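Local coordinates for uncharacterized protein (Enterococcus faecalis, PDB 4OBI) that is of unknown function but binds a zinc ion through its NusG domain II-like part, probably anchored to the membrane by a helix outside this fragment, at residues Ile56-Ala61 / Leu89-Glu94. Residues are numbered along the deposited sequence; the frame is centred on the assembly and turned at random. Where two conformers were deposited one is given.
Sequences IRVKEA and LFITVE
I91 of strand 89-95 meets V58 and I56 of strand 55-61 and carries the contact. Its two branches reach different partners, crossing I56 and V58 at a slant. CD1 of I91 meets CG2 of V58 at 3.8 Å, the closest contact between the two segments. CG2 of I91 lies 4.1 Å from CD1 of I56 and 4.2 Å from CG2 of I56. The first torsion explains this split: with chi1 at -59°, CG1 of I91 stands opposite the carbonyl carbon and carries CD1 to V58, while CG2 is left for I56. I56 answers with an extended chain (chi1 -172°), and its CD1 and CG2 both face the I91 methyl. Further along, V93 rests on I74, a neighbour that I56 touches as well. All three touching residues are buried, and the contact is wholly apolar. It joins the two antiparallel sheets of the domain face to face near its centre. Strand 55-61 is an outermost strand of its sheet, next to 46-52. I91 also packs on L16 of strand 12-18. V58 touches V69 and the zinc ligand D68 of helix 67-71, which places this core beside the metal site.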
loop_
_atom_site.group_PDB
_atom_site.type_symbol
_atom_site.label_atom_id
_atom_site.label_comp_id
_atom_site.label_asym_id
_atom_site.label_seq_id
_atom_site.Cartn_x
_atom_site.Cartn_y
_atom_site.Cartn_z
ATOM N N ILE A 56 -6.661 -2.266 -2.079
ATOM C CA ILE A 56 -5.340 -1.741 -2.339
ATOM C C ILE A 56 -4.301 -2.856 -2.298
ATOM O O ILE A 56 -4.435 -3.813 -1.536
ATOM C CB ILE A 56 -4.990 -0.628 -1.323
ATOM C CG1 ILE A 56 -3.683 0.069 -1.710
ATOM C CG2 ILE A 56 -4.932 -1.169 0.097
ATOM C CD1 ILE A 56 -3.451 1.377 -0.979
ATOM N N ARG A 57 -3.280 -2.730 -3.138
ATOM C CA ARG A 57 -2.155 -3.669 -3.128
ATOM C C ARG A 57 -0.878 -3.002 -3.582
ATOM O O ARG A 57 -0.894 -1.873 -4.074
ATOM C CB ARG A 57 -2.451 -4.862 -4.044
ATOM C CG ARG A 57 -2.502 -4.532 -5.534
ATOM C CD ARG A 57 -2.549 -5.789 -6.393
ATOM N NE ARG A 57 -2.695 -5.477 -7.812
ATOM C CZ ARG A 57 -2.874 -6.386 -8.770
ATOM N NH1 ARG A 57 -2.906 -7.683 -8.474
ATOM N NH2 ARG A 57 -3.025 -5.999 -10.034
ATOM N N VAL A 58 0.229 -3.713 -3.397
ATOM C CA VAL A 58 1.468 -3.403 -4.095
ATOM C C VAL A 58 1.472 -4.266 -5.352
ATOM O O VAL A 58 1.482 -5.494 -5.270
ATOM C CB VAL A 58 2.708 -3.679 -3.229
ATOM C CG1 VAL A 58 3.979 -3.407 -4.026
ATOM C CG2 VAL A 58 2.672 -2.826 -1.963
ATOM N N LYS A 59 1.408 -3.613 -6.507
ATOM C CA LYS A 59 1.326 -4.290 -7.802
ATOM C C LYS A 59 2.681 -4.817 -8.271
ATOM O O LYS A 59 2.767 -5.847 -8.941
ATOM C CB LYS A 59 0.779 -3.321 -8.856
ATOM C CG LYS A 59 0.582 -3.945 -10.224
ATOM C CD LYS A 59 -0.117 -2.989 -11.168
ATOM C CE LYS A 59 -0.196 -3.573 -12.564
ATOM N NZ LYS A 59 -0.891 -2.631 -13.477
ATOM N N GLU A 60 3.733 -4.088 -7.926
ATOM C CA GLU A 60 5.047 -4.316 -8.478
ATOM C C GLU A 60 6.066 -3.730 -7.512
ATOM O O GLU A 60 5.780 -2.734 -6.839
ATOM C CB GLU A 60 5.138 -3.640 -9.857
ATOM C CG GLU A 60 6.440 -3.846 -10.609
ATOM C CD GLU A 60 6.490 -3.070 -11.919
ATOM O OE1 GLU A 60 5.464 -3.020 -12.630
ATOM O OE2 GLU A 60 7.567 -2.520 -12.244
ATOM N N ALA A 61 7.245 -4.345 -7.436
ATOM C CA ALA A 61 8.336 -3.855 -6.586
ATOM C C ALA A 61 9.667 -4.470 -7.005
ATOM O O ALA A 61 9.681 -5.417 -7.788
ATOM C CB ALA A 61 8.051 -4.177 -5.128
ATOM N N LEU A 89 8.495 -0.237 4.291
ATOM C CA LEU A 89 7.240 0.293 3.778
ATOM C C LEU A 89 6.065 -0.569 4.244
ATOM O O LEU A 89 6.147 -1.802 4.216
ATOM C CB LEU A 89 7.285 0.338 2.256
ATOM C CG LEU A 89 6.004 0.731 1.496
ATOM C CD1 LEU A 89 6.373 1.435 0.198
ATOM C CD2 LEU A 89 5.066 -0.435 1.201
ATOM N N PHE A 90 4.972 0.083 4.650
ATOM C CA PHE A 90 3.808 -0.593 5.215
ATOM C C PHE A 90 2.526 0.054 4.705
ATOM O O PHE A 90 2.465 1.272 4.541
ATOM C CB PHE A 90 3.833 -0.527 6.750
ATOM C CG PHE A 90 5.043 -1.169 7.351
ATOM C CD1 PHE A 90 6.214 -0.450 7.508
ATOM C CD2 PHE A 90 5.024 -2.509 7.718
ATOM C CE1 PHE A 90 7.342 -1.049 8.024
ATOM C CE2 PHE A 90 6.152 -3.113 8.237
ATOM C CZ PHE A 90 7.312 -2.377 8.398
ATOM N N ILE A 91 1.526 -0.768 4.429
ATOM C CA ILE A 91 0.195 -0.280 4.111
ATOM C C ILE A 91 -0.794 -0.948 5.052
ATOM O O ILE A 91 -0.886 -2.176 5.087
ATOM C CB ILE A 91 -0.225 -0.606 2.672
ATOM C CG1 ILE A 91 0.749 0.012 1.662
ATOM C CG2 ILE A 91 -1.654 -0.131 2.429
ATOM C CD1 ILE A 91 0.564 -0.516 0.255
ATOM N N THR A 92 -1.508 -0.129 5.822
ATOM C CA THR A 92 -2.554 -0.643 6.705
ATOM C C THR A 92 -3.877 0.019 6.360
ATOM O O THR A 92 -3.923 1.141 5.856
ATOM C CB THR A 92 -2.220 -0.449 8.205
ATOM O OG1 THR A 92 -3.083 -1.266 9.007
ATOM C CG2 THR A 92 -2.371 0.999 8.638
ATOM N N VAL A 93 -4.964 -0.707 6.589
ATOM C CA VAL A 93 -6.301 -0.172 6.389
ATOM C C VAL A 93 -6.870 0.175 7.766
ATOM O O VAL A 93 -6.614 -0.531 8.752
ATOM C CB VAL A 93 -7.210 -1.188 5.654
ATOM C CG1 VAL A 93 -8.661 -0.731 5.654
ATOM C CG2 VAL A 93 -6.715 -1.399 4.233
ATOM N N GLU A 94 -7.613 1.276 7.839
ATOM C CA GLU A 94 -8.206 1.723 9.102
ATOM C C GLU A 94 -9.519 2.456 8.848
ATOM O O GLU A 94 -9.777 2.891 7.732
ATOM C CB GLU A 94 -7.221 2.614 9.872
ATOM C CG GLU A 94 -6.903 3.938 9.189
ATOM C CD GLU A 94 -5.823 4.749 9.902
ATOM O OE1 GLU A 94 -5.019 4.186 10.686
ATOM O OE2 GLU A 94 -5.779 5.976 9.664
#